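Local coordinates for protein flavodoxin (Methanosarcina acetivorans C2A, PDB 5WID) that binds flavin mononucleotide and probably shuttles electrons through that flavin between redox partners, at residues A[3-8]-A[85-90]; A[15-20]-A[114-119]; A[53-56]-A[62-65]; A[58-63]-A[90-95]. All coordinates share one frame; numbering follows the deposited sequence.

Interaction 1 of 4, residues A[3-8]-A[85-90]; sequences AIVVYL and AAFGSY. With FMN (flavin mononucleotide), chain D; ACT (acetate ion), chain F.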
# COMPACT_ATOMS: atom_id res chain seq x y z
N ALA A 3 9.51 6.44 -0.59
CA ALA A 3 8.32 5.62 -0.74
C ALA A 3 7.25 6.13 0.20
O ALA A 3 7.54 6.74 1.24
CB ALA A 3 8.61 4.14 -0.42
N ILE A 4 5.99 5.87 -0.14
CA ILE A 4 4.88 6.22 0.72
C ILE A 4 3.98 5.00 0.85
O ILE A 4 3.73 4.30 -0.13
CB ILE A 4 4.12 7.46 0.18
CG1 ILE A 4 3.00 7.88 1.12
CG2 ILE A 4 3.58 7.23 -1.21
CD1 ILE A 4 2.81 9.40 1.12
N VAL A 5 3.56 4.71 2.08
CA VAL A 5 2.67 3.59 2.38
C VAL A 5 1.37 4.20 2.90
O VAL A 5 1.35 4.76 4.01
CB VAL A 5 3.27 2.62 3.40
CG1 VAL A 5 2.32 1.42 3.60
CG2 VAL A 5 4.69 2.16 2.99
N VAL A 6 0.30 4.12 2.11
CA VAL A 6 -0.97 4.79 2.38
C VAL A 6 -2.00 3.72 2.71
O VAL A 6 -2.07 2.71 2.01
CB VAL A 6 -1.45 5.60 1.16
CG1 VAL A 6 -2.78 6.32 1.47
CG2 VAL A 6 -0.37 6.57 0.70
N TYR A 7 -2.82 3.95 3.74
CA TYR A 7 -3.73 2.89 4.16
C TYR A 7 -5.06 3.45 4.66
O TYR A 7 -5.17 4.61 5.09
CB TYR A 7 -3.10 2.00 5.26
CG TYR A 7 -2.79 2.78 6.51
CD1 TYR A 7 -1.58 3.47 6.64
CD2 TYR A 7 -3.72 2.88 7.54
CE1 TYR A 7 -1.31 4.22 7.77
CE2 TYR A 7 -3.46 3.64 8.67
CZ TYR A 7 -2.25 4.30 8.78
OH TYR A 7 -1.97 5.05 9.91
N LEU A 8 -6.08 2.59 4.59
CA LEU A 8 -7.34 2.76 5.30
C LEU A 8 -7.48 1.59 6.26
O LEU A 8 -7.29 0.44 5.86
CB LEU A 8 -8.54 2.78 4.34
CG LEU A 8 -9.90 3.08 4.98
CD1 LEU A 8 -10.82 3.82 3.99
CD2 LEU A 8 -10.57 1.78 5.45
N ALA A 85 2.38 -1.08 -4.90
CA ALA A 85 2.18 -2.30 -4.12
C ALA A 85 0.81 -2.22 -3.47
O ALA A 85 0.32 -1.13 -3.15
CB ALA A 85 3.28 -2.48 -3.05
N ALA A 86 0.19 -3.38 -3.25
CA ALA A 86 -1.18 -3.43 -2.75
C ALA A 86 -1.25 -4.41 -1.59
O ALA A 86 -0.63 -5.48 -1.64
CB ALA A 86 -2.15 -3.87 -3.88
N PHE A 87 -2.02 -4.06 -0.55
CA PHE A 87 -2.10 -4.91 0.63
C PHE A 87 -3.39 -4.66 1.40
O PHE A 87 -4.14 -3.72 1.11
CB PHE A 87 -0.88 -4.71 1.56
CG PHE A 87 -0.81 -3.34 2.20
CD1 PHE A 87 -0.30 -2.26 1.50
CD2 PHE A 87 -1.22 -3.14 3.52
CE1 PHE A 87 -0.22 -0.99 2.07
CE2 PHE A 87 -1.14 -1.89 4.12
CZ PHE A 87 -0.64 -0.80 3.39
N GLY A 88 -3.64 -5.52 2.39
CA GLY A 88 -4.76 -5.28 3.29
C GLY A 88 -5.12 -6.46 4.17
O GLY A 88 -4.73 -7.59 3.89
N SER A 89 -5.88 -6.21 5.23
CA SER A 89 -6.39 -7.27 6.10
C SER A 89 -7.83 -7.59 5.73
O SER A 89 -8.55 -6.73 5.21
CB SER A 89 -6.29 -6.84 7.57
OG SER A 89 -6.83 -7.82 8.45
N TYR A 90 -8.25 -8.82 5.97
CA TYR A 90 -9.59 -9.23 5.55
C TYR A 90 -10.08 -10.35 6.45
O TYR A 90 -9.33 -10.93 7.23
CB TYR A 90 -9.60 -9.66 4.08
CG TYR A 90 -8.95 -11.00 3.79
CD1 TYR A 90 -7.56 -11.16 3.86
CD2 TYR A 90 -9.72 -12.11 3.45
CE1 TYR A 90 -6.97 -12.39 3.59
CE2 TYR A 90 -9.14 -13.34 3.15
CZ TYR A 90 -7.77 -13.47 3.24
OH TYR A 90 -7.19 -14.70 2.96
N1 FMN D . -13.81 -9.36 5.18
C2 FMN D . -13.85 -9.92 3.93
O2 FMN D . -12.91 -10.64 3.56
N3 FMN D . -14.92 -9.69 3.09
C4 FMN D . -15.96 -8.88 3.49
O4 FMN D . -16.90 -8.69 2.70
C4A FMN D . -15.93 -8.32 4.76
N5 FMN D . -16.96 -7.52 5.21
C5A FMN D . -16.92 -6.97 6.47
C6 FMN D . -17.98 -6.17 6.90
C7 FMN D . -17.95 -5.61 8.17
C7M FMN D . -19.11 -4.75 8.60
C8 FMN D . -16.88 -5.85 9.02
C8M FMN D . -16.84 -5.25 10.40
C9 FMN D . -15.81 -6.66 8.60
C9A FMN D . -15.84 -7.21 7.32
N10 FMN D . -14.79 -8.01 6.88
C10 FMN D . -14.84 -8.56 5.61
C1' FMN D . -13.63 -8.30 7.77
C2' FMN D . -12.56 -7.21 7.79
O2' FMN D . -11.97 -7.00 6.52
C3' FMN D . -11.49 -7.68 8.77
O3' FMN D . -12.03 -7.66 10.08
C4' FMN D . -10.19 -6.87 8.72
O4' FMN D . -9.26 -7.52 9.57
C5' FMN D . -10.36 -5.41 9.15
O5' FMN D . -9.11 -4.77 8.96
P FMN D . -8.91 -3.24 9.40
O1P FMN D . -7.64 -2.77 8.73
O2P FMN D . -10.10 -2.44 8.90
O3P FMN D . -8.80 -3.19 10.90
C ACT F . -4.13 6.98 11.60
O ACT F . -5.27 7.50 11.74
OXT ACT F . -4.05 5.79 11.20
CH3 ACT F . -2.90 7.76 11.92

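Interaction 2 of 4, residues A[15-20]-A[114-119]; sequences KAMAEA and PVLRIL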
# COMPACT_ATOMS: atom_id res chain seq x y z
N LYS A 15 -3.58 -1.03 9.29
CA LYS A 15 -2.60 -0.08 9.78
C LYS A 15 -1.35 -0.79 10.29
O LYS A 15 -0.22 -0.38 10.00
CB LYS A 15 -3.20 0.79 10.90
CG LYS A 15 -2.22 1.78 11.54
CD LYS A 15 -2.94 2.67 12.59
CE LYS A 15 -2.01 3.75 13.14
NZ LYS A 15 -0.90 3.13 13.92
N ALA A 16 -1.54 -1.88 11.05
CA ALA A 16 -0.40 -2.64 11.53
C ALA A 16 0.43 -3.18 10.37
O ALA A 16 1.67 -3.17 10.42
CB ALA A 16 -0.88 -3.79 12.43
N MET A 17 -0.24 -3.66 9.32
CA MET A 17 0.48 -4.12 8.13
C MET A 17 1.30 -2.99 7.53
O MET A 17 2.47 -3.17 7.18
CB MET A 17 -0.50 -4.66 7.08
CG MET A 17 -1.24 -5.90 7.53
SD MET A 17 -2.41 -6.46 6.27
CE MET A 17 -1.31 -7.00 4.94
N ALA A 18 0.67 -1.82 7.39
CA ALA A 18 1.32 -0.67 6.76
C ALA A 18 2.57 -0.26 7.52
O ALA A 18 3.60 0.06 6.91
CB ALA A 18 0.33 0.50 6.69
N GLU A 19 2.50 -0.24 8.85
CA GLU A 19 3.66 0.16 9.63
C GLU A 19 4.80 -0.83 9.49
O GLU A 19 5.97 -0.43 9.46
CB GLU A 19 3.26 0.34 11.09
CG GLU A 19 2.35 1.55 11.19
CD GLU A 19 1.65 1.69 12.51
OE1 GLU A 19 1.71 0.76 13.33
OE2 GLU A 19 1.04 2.76 12.71
N ALA A 20 4.48 -2.12 9.36
CA ALA A 20 5.53 -3.12 9.18
C ALA A 20 6.15 -3.03 7.78
O ALA A 20 7.36 -3.21 7.63
CB ALA A 20 4.98 -4.53 9.42
N PRO A 114 4.59 -9.58 -4.03
CA PRO A 114 3.21 -10.08 -3.94
C PRO A 114 2.21 -9.00 -3.57
O PRO A 114 2.54 -8.10 -2.79
CB PRO A 114 3.29 -11.10 -2.81
CG PRO A 114 4.30 -10.49 -1.87
CD PRO A 114 5.33 -9.83 -2.77
N VAL A 115 1.01 -9.08 -4.14
CA VAL A 115 -0.15 -8.44 -3.54
C VAL A 115 -0.43 -9.18 -2.24
O VAL A 115 -0.60 -10.41 -2.23
CB VAL A 115 -1.35 -8.50 -4.49
CG1 VAL A 115 -2.65 -8.02 -3.81
CG2 VAL A 115 -1.05 -7.69 -5.76
N LEU A 116 -0.44 -8.46 -1.11
CA LEU A 116 -0.35 -9.09 0.20
C LEU A 116 -1.63 -8.88 0.99
O LEU A 116 -1.93 -7.76 1.41
CB LEU A 116 0.85 -8.52 0.98
CG LEU A 116 1.07 -9.12 2.37
CD1 LEU A 116 1.24 -10.64 2.32
CD2 LEU A 116 2.29 -8.47 3.03
N ARG A 117 -2.38 -9.96 1.24
CA ARG A 117 -3.53 -9.87 2.13
C ARG A 117 -3.34 -10.84 3.29
O ARG A 117 -2.72 -11.90 3.15
CB ARG A 117 -4.84 -10.17 1.38
CG ARG A 117 -4.88 -11.50 0.72
CD ARG A 117 -6.19 -11.72 -0.04
NE ARG A 117 -6.19 -13.04 -0.65
CZ ARG A 117 -7.03 -13.44 -1.59
NH1 ARG A 117 -7.98 -12.60 -2.04
NH2 ARG A 117 -6.93 -14.66 -2.09
N ILE A 118 -3.85 -10.45 4.46
CA ILE A 118 -3.64 -11.19 5.70
C ILE A 118 -4.95 -11.29 6.45
O ILE A 118 -5.60 -10.26 6.72
CB ILE A 118 -2.58 -10.50 6.59
CG1 ILE A 118 -1.21 -10.50 5.90
CG2 ILE A 118 -2.47 -11.23 7.94
CD1 ILE A 118 -0.56 -11.85 5.90
N LEU A 119 -5.33 -12.50 6.85
CA LEU A 119 -6.56 -12.70 7.61
C LEU A 119 -6.48 -12.11 9.01
O LEU A 119 -5.52 -12.35 9.75
CB LEU A 119 -6.87 -14.20 7.70
CG LEU A 119 -7.51 -14.84 6.48
CD1 LEU A 119 -7.31 -16.34 6.54
CD2 LEU A 119 -9.00 -14.49 6.43

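Interaction 3 of 4, residues A[53-56]-A[62-65]; sequences VGSS and MLLP. With FMN (flavin mononucleotide), chain D.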
# COMPACT_ATOMS: atom_id res chain seq x y z
N VAL A 53 -0.50 0.89 -1.32
CA VAL A 53 -1.85 1.27 -0.89
C VAL A 53 -2.53 0.07 -0.26
O VAL A 53 -2.54 -1.02 -0.85
CB VAL A 53 -2.68 1.82 -2.06
CG1 VAL A 53 -4.11 2.14 -1.61
CG2 VAL A 53 -2.03 3.09 -2.65
N GLY A 54 -3.11 0.27 0.92
CA GLY A 54 -3.77 -0.81 1.64
C GLY A 54 -5.14 -0.43 2.14
O GLY A 54 -5.40 0.71 2.53
N SER A 55 -6.04 -1.42 2.13
CA SER A 55 -7.37 -1.25 2.69
C SER A 55 -7.87 -2.60 3.17
O SER A 55 -7.57 -3.64 2.58
CB SER A 55 -8.37 -0.70 1.66
OG SER A 55 -9.68 -0.61 2.21
N SER A 56 -8.70 -2.57 4.21
CA SER A 56 -9.42 -3.78 4.55
C SER A 56 -10.55 -3.99 3.54
O SER A 56 -10.83 -3.15 2.68
CB SER A 56 -9.95 -3.72 5.98
OG SER A 56 -10.62 -2.48 6.22
N MET A 62 -12.95 -2.60 -1.44
CA MET A 62 -12.27 -1.64 -0.57
C MET A 62 -13.31 -0.64 -0.08
O MET A 62 -14.35 -0.43 -0.72
CB MET A 62 -11.13 -0.93 -1.31
CG MET A 62 -11.57 0.20 -2.24
SD MET A 62 -10.21 0.75 -3.29
CE MET A 62 -10.13 -0.57 -4.49
N LEU A 63 -13.06 -0.04 1.08
CA LEU A 63 -14.07 0.89 1.58
C LEU A 63 -14.16 2.12 0.68
O LEU A 63 -13.19 2.50 0.02
CB LEU A 63 -13.78 1.29 3.03
CG LEU A 63 -14.21 0.26 4.08
CD1 LEU A 63 -13.16 -0.86 4.18
CD2 LEU A 63 -14.42 0.91 5.44
N LEU A 64 -15.35 2.72 0.63
CA LEU A 64 -15.60 3.83 -0.29
C LEU A 64 -14.62 4.99 -0.16
O LEU A 64 -14.21 5.53 -1.20
CB LEU A 64 -17.05 4.31 -0.11
CG LEU A 64 -17.51 5.45 -1.02
CD1 LEU A 64 -17.31 5.08 -2.49
CD2 LEU A 64 -18.97 5.81 -0.75
N PRO A 65 -14.21 5.44 1.04
CA PRO A 65 -13.21 6.52 1.08
C PRO A 65 -11.92 6.16 0.37
O PRO A 65 -11.30 7.03 -0.25
CB PRO A 65 -12.98 6.74 2.58
CG PRO A 65 -14.31 6.34 3.20
CD PRO A 65 -14.70 5.12 2.39
N1 FMN D . -13.81 -9.36 5.18
C2 FMN D . -13.85 -9.92 3.93
O2 FMN D . -12.91 -10.64 3.56
N3 FMN D . -14.92 -9.69 3.09
C4 FMN D . -15.96 -8.88 3.49
O4 FMN D . -16.90 -8.69 2.70
C4A FMN D . -15.93 -8.32 4.76
N5 FMN D . -16.96 -7.52 5.21
C5A FMN D . -16.92 -6.97 6.47
C6 FMN D . -17.98 -6.17 6.90
C7 FMN D . -17.95 -5.61 8.17
C7M FMN D . -19.11 -4.75 8.60
C8 FMN D . -16.88 -5.85 9.02
C8M FMN D . -16.84 -5.25 10.40
C9 FMN D . -15.81 -6.66 8.60
C9A FMN D . -15.84 -7.21 7.32
N10 FMN D . -14.79 -8.01 6.88
C10 FMN D . -14.84 -8.56 5.61
C1' FMN D . -13.63 -8.30 7.77
C2' FMN D . -12.56 -7.21 7.79
O2' FMN D . -11.97 -7.00 6.52
C3' FMN D . -11.49 -7.68 8.77
O3' FMN D . -12.03 -7.66 10.08
C4' FMN D . -10.19 -6.87 8.72
O4' FMN D . -9.26 -7.52 9.57
C5' FMN D . -10.36 -5.41 9.15
O5' FMN D . -9.11 -4.77 8.96
P FMN D . -8.91 -3.24 9.40
O1P FMN D . -7.64 -2.77 8.73
O2P FMN D . -10.10 -2.44 8.90
O3P FMN D . -8.80 -3.19 10.90

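Interaction 4 of 4, residues A[58-63]-A[90-95]; sequences FYYKML and YGWSGE. With FMN (flavin mononucleotide), chain D.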
# COMPACT_ATOMS: atom_id res chain seq x y z
N PHE A 58 -14.50 -4.61 3.08
CA PHE A 58 -15.85 -4.55 3.65
C PHE A 58 -16.84 -4.83 2.53
O PHE A 58 -16.82 -4.13 1.51
CB PHE A 58 -16.15 -3.18 4.26
CG PHE A 58 -15.80 -3.06 5.72
CD1 PHE A 58 -14.53 -3.40 6.18
CD2 PHE A 58 -16.73 -2.59 6.62
CE1 PHE A 58 -14.21 -3.27 7.54
CE2 PHE A 58 -16.42 -2.45 7.97
CZ PHE A 58 -15.17 -2.79 8.43
N TYR A 59 -17.69 -5.83 2.72
CA TYR A 59 -18.69 -6.22 1.73
C TYR A 59 -18.08 -6.27 0.33
O TYR A 59 -18.55 -5.63 -0.61
CB TYR A 59 -19.91 -5.30 1.80
CG TYR A 59 -20.54 -5.36 3.16
CD1 TYR A 59 -21.19 -6.52 3.58
CD2 TYR A 59 -20.42 -4.30 4.06
CE1 TYR A 59 -21.73 -6.61 4.85
CE2 TYR A 59 -20.97 -4.39 5.34
CZ TYR A 59 -21.62 -5.55 5.73
OH TYR A 59 -22.16 -5.68 6.99
N TYR A 60 -17.00 -7.06 0.22
CA TYR A 60 -16.38 -7.51 -1.02
C TYR A 60 -15.66 -6.41 -1.78
O TYR A 60 -15.30 -6.61 -2.95
CB TYR A 60 -17.41 -8.21 -1.93
CG TYR A 60 -18.34 -9.03 -1.08
CD1 TYR A 60 -17.87 -10.14 -0.39
CD2 TYR A 60 -19.67 -8.66 -0.90
CE1 TYR A 60 -18.69 -10.87 0.43
CE2 TYR A 60 -20.50 -9.38 -0.08
CZ TYR A 60 -20.00 -10.49 0.58
OH TYR A 60 -20.81 -11.23 1.40
N LYS A 61 -15.40 -5.27 -1.15
CA LYS A 61 -14.83 -4.10 -1.81
C LYS A 61 -13.81 -3.45 -0.88
O LYS A 61 -13.81 -3.69 0.33
CB LYS A 61 -15.91 -3.06 -2.17
CG LYS A 61 -16.90 -3.50 -3.25
CD LYS A 61 -16.17 -3.99 -4.49
CE LYS A 61 -17.13 -4.45 -5.59
NZ LYS A 61 -16.40 -4.77 -6.85
N MET A 62 -12.95 -2.60 -1.44
CA MET A 62 -12.27 -1.64 -0.57
C MET A 62 -13.31 -0.64 -0.08
O MET A 62 -14.35 -0.43 -0.72
CB MET A 62 -11.13 -0.93 -1.31
CG MET A 62 -11.57 0.20 -2.24
SD MET A 62 -10.21 0.75 -3.29
CE MET A 62 -10.13 -0.57 -4.49
N LEU A 63 -13.06 -0.04 1.08
CA LEU A 63 -14.07 0.89 1.58
C LEU A 63 -14.16 2.12 0.68
O LEU A 63 -13.19 2.50 0.02
CB LEU A 63 -13.78 1.29 3.03
CG LEU A 63 -14.21 0.26 4.08
CD1 LEU A 63 -13.16 -0.86 4.18
CD2 LEU A 63 -14.42 0.91 5.44
N TYR A 90 -8.25 -8.82 5.97
CA TYR A 90 -9.59 -9.23 5.55
C TYR A 90 -10.08 -10.35 6.45
O TYR A 90 -9.33 -10.93 7.23
CB TYR A 90 -9.60 -9.66 4.08
CG TYR A 90 -8.95 -11.00 3.79
CD1 TYR A 90 -7.56 -11.16 3.86
CD2 TYR A 90 -9.72 -12.11 3.45
CE1 TYR A 90 -6.97 -12.39 3.59
CE2 TYR A 90 -9.14 -13.34 3.15
CZ TYR A 90 -7.77 -13.47 3.24
OH TYR A 90 -7.19 -14.70 2.96
N GLY A 91 -11.38 -10.68 6.31
CA GLY A 91 -11.99 -11.69 7.14
C GLY A 91 -12.32 -13.01 6.46
O GLY A 91 -12.35 -14.04 7.13
N TRP A 92 -12.64 -13.00 5.16
CA TRP A 92 -12.88 -14.28 4.50
C TRP A 92 -12.77 -14.22 2.98
O TRP A 92 -12.26 -15.16 2.37
CB TRP A 92 -14.24 -14.86 4.89
CG TRP A 92 -15.47 -14.16 4.39
CD1 TRP A 92 -16.23 -14.50 3.29
CD2 TRP A 92 -16.12 -13.04 4.99
NE1 TRP A 92 -17.29 -13.64 3.17
CE2 TRP A 92 -17.26 -12.74 4.20
CE3 TRP A 92 -15.86 -12.25 6.11
CZ2 TRP A 92 -18.12 -11.69 4.50
CZ3 TRP A 92 -16.72 -11.20 6.41
CH2 TRP A 92 -17.83 -10.93 5.60
N SER A 93 -13.24 -13.14 2.35
CA SER A 93 -13.26 -13.07 0.90
C SER A 93 -12.07 -12.31 0.32
O SER A 93 -11.50 -12.72 -0.69
CB SER A 93 -14.58 -12.45 0.41
OG SER A 93 -14.73 -11.09 0.77
N GLY A 94 -11.68 -11.20 0.94
CA GLY A 94 -10.37 -10.61 0.67
C GLY A 94 -10.16 -9.96 -0.68
O GLY A 94 -9.03 -9.97 -1.20
N GLU A 95 -11.20 -9.32 -1.24
CA GLU A 95 -11.08 -8.73 -2.56
C GLU A 95 -10.29 -7.42 -2.58
O GLU A 95 -9.71 -7.09 -3.61
CB GLU A 95 -12.46 -8.45 -3.17
CG GLU A 95 -13.27 -9.68 -3.57
CD GLU A 95 -14.15 -10.20 -2.44
OE1 GLU A 95 -13.96 -9.78 -1.29
OE2 GLU A 95 -15.04 -11.02 -2.72
N1 FMN D . -13.81 -9.36 5.18
C2 FMN D . -13.85 -9.92 3.93
O2 FMN D . -12.91 -10.64 3.56
N3 FMN D . -14.92 -9.69 3.09
C4 FMN D . -15.96 -8.88 3.49
O4 FMN D . -16.90 -8.69 2.70
C4A FMN D . -15.93 -8.32 4.76
N5 FMN D . -16.96 -7.52 5.21
C5A FMN D . -16.92 -6.97 6.47
C6 FMN D . -17.98 -6.17 6.90
C7 FMN D . -17.95 -5.61 8.17
C7M FMN D . -19.11 -4.75 8.60
C8 FMN D . -16.88 -5.85 9.02
C8M FMN D . -16.84 -5.25 10.40
C9 FMN D . -15.81 -6.66 8.60
C9A FMN D . -15.84 -7.21 7.32
N10 FMN D . -14.79 -8.01 6.88
C10 FMN D . -14.84 -8.56 5.61
C1' FMN D . -13.63 -8.30 7.77
C2' FMN D . -12.56 -7.21 7.79
O2' FMN D . -11.97 -7.00 6.52
C3' FMN D . -11.49 -7.68 8.77
O3' FMN D . -12.03 -7.66 10.08
C4' FMN D . -10.19 -6.87 8.72
O4' FMN D . -9.26 -7.52 9.57
C5' FMN D . -10.36 -5.41 9.15
O5' FMN D . -9.11 -4.77 8.96
P FMN D . -8.91 -3.24 9.40
O1P FMN D . -7.64 -2.77 8.73
O2P FMN D . -10.10 -2.44 8.90
O3P FMN D . -8.80 -3.19 10.90

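Interaction 1 of 4, residues A[3-8]-A[85-90]
The outer end of the Phe87 ring touches Val5, Val6 and Tyr7. The contact is apolar: CZ of Phe87 lies 3.7 Å from CG1 of Val5, and the two side chains cross at about a right angle. The same Phe87 CZ is 4.2 Å from CB of Tyr7 and 4.0 Å from the carbonyl O of Val6, all three approaching the ring obliquely. With CG set between backbone N and carbonyl carbon (chi1 66°), the Phe87 ring bridges two strands whose axes come no closer than 8.6 Å, and no hydrogen bond links the segments. Tyr7 meets Phe87 through CB alone. The polar bonds go to bound groups: OH of Tyr7 donates to OXT of an acetate, probably from the crystallisation liquor, at 2.6 Å, while OG of Ser89 receives the O4' hydroxyl of FMN at 2.7 Å. Cutting Tyr7 back to an alanine is likely to open a gap against Lys15 and Ala18 of helix 13-27 and to take away the acetate's donor. The contact joins next-but-one parallel strands across strand 50-58, where Phe87 packs on Gly54, in the open, helix-flanked sheet of the flavodoxin-like fold. Helix 13-27 covers this face of the sheet, Ile21 touching Phe87, and strand 31-36 flanks strand 2-8, with Val34 against Tyr7.

Interaction 2 of 4, residues A[15-20]-A[114-119]
Met17 is the one residue of segment 15-20 that touches the strand, meeting Leu116 and Ile118. Its chain leaves the helix with CG opposite the carbonyl carbon (chi1 -65°), stays extended at chi2 (179°), then bends at chi3 (68°). That last turn brings CE down onto the strand: CE of Met17 lies 3.6 Å from CG1 of Ile118, 4.1 Å from CG of Leu116 and 3.7 Å from the carbonyl O of Leu116. The sulfur sits farther back, SD of Met17 being 4.1 Å from CB of Ile118, and it also packs on the carbonyl carbon of Gly88 on the neighbouring strand. Ile118 presents its CG1 branch, placed beside its own backbone N, to the methionine; the two side chains pass each other at a slant. Leu116 also points toward the helix but touches with its branch point CG. Around the contact, Cys130 of helix 124-143 and Phe87 of strand 83-90 pack against Met17. Leu116 O has a probable bond from the backbone N of Gly88, so the carbonyl beside the methyl already has a polar partner. No hydrogen bond or salt bridge joins the segments; helix 13-27 is held against strand 110-119 here by dispersion forces and shape, perhaps with a slight electrostatic gain where the thioether methyl meets that carbonyl.

Interaction 3 of 4, residues A[53-56]-A[62-65]
The backbone N of Leu63 faces OG of Ser55 at 3.6 Å, yet no hydrogen bond joins them, and this buried N has no partner in the model. The serine's proton is committed within its own segment. OG of Ser55, placed opposite its backbone N (chi1 177°), donates to the carbonyl O of Ser56 at 2.8 Å. The bond lies in the carbonyl plane and meets a lone pair, with a C=O...OG angle of 129°. CB of Met62 sits alongside the same hydroxyl, 3.8 Å from OG of Ser55, while the rest of that methionine packs against helices 64-76 and 96-106. The second half of the contact belongs to Leu63, whose CD1 turns back to Ser56 and touches both its O and its OG at 3.6 Å. Ser56 OG has this methyl on one side and the cofactor on another: with chi1 at 48° it donates to O2P of the FMN phosphate at 2.7 Å. Ser9, Thr10 and Ser11 also hydrogen-bond FMN through their hydroxyls, consistent with the phosphate-binding loop of flavodoxins. Leu63 also occupies the N-cap position ahead of helix 64-76, and it touches Thr10 and Leu8. Across the segments themselves no polar bond forms. Leucine carbon lies next to a phosphate-binding serine, a hydroxyl closes back onto its own chain, and burying the Leu63 N-H beside an oxygen too distant to bond it probably carries an energetic cost.

Interaction 4 of 4, residues A[58-63]-A[90-95]
Tyr60 meets the 90-95 loop at Trp92, Ser93 and Glu95. OG of Ser93 lies at the edge of the Tyr60 ring, 3.5 Å from Tyr60 CD1, and Tyr60 CE1 comes within 4.2 Å of Trp92 CZ2. OE1 of Glu95 is 3.3 Å from Tyr60 CA. Between the segments lies the flavin. Trp92 covers one of its faces, with N3 over the centre of the indole, while Phe58 packs over the dimethylbenzene end from the opposite side, Phe58 CE2 being 3.5 Å from C7. Four backbone N-H groups, from Gly91 to Gly94, converge on O2, the straightest from Trp92 (174°), and N3 donates to Ser93 OG at 2.7 Å. Glu95, with CG opposite its carbonyl carbon and a bend at chi2 (90°), brings OE1 to Ser93 OG at 2.6 Å, a bond that probably holds the hydroxyl oriented to accept from the flavin. A type I' turn from Phe58 to Lys61 presents the Tyr60 N to O4. With an alanine in place of Phe58 the dimethylbenzene end would probably lose its cover on that face, and Leu63 CD2 the ring it packs on. Two loops at the carboxyl ends of neighbouring parallel strands, holding the isoalloxazine between aromatic rings, make the flavin site characteristic of flavodoxins.

All four contacts belong to one flavodoxin-like alpha/beta fold, built round a single sheet. Interaction 1 is most central, about 2 Å from the centre of the chain; interactions 2 and 3 are centred about 7 and 8 Å from it, interaction 4 about 14 Å. Strand 50-58 runs between the strands of interaction 1 and carries half of interaction 3; strand 83-90 pairs with it and, on its other edge, with strand 110-119, joining interactions 1 and 2. Along the chain, interaction 3 is nested within the loop closed by interaction 1, interaction 4 within that closed by interaction 2. Interactions 1, 3 and 4 touch FMN, at ribityl, phosphate and ring, so the core strands lead into the cofactor site.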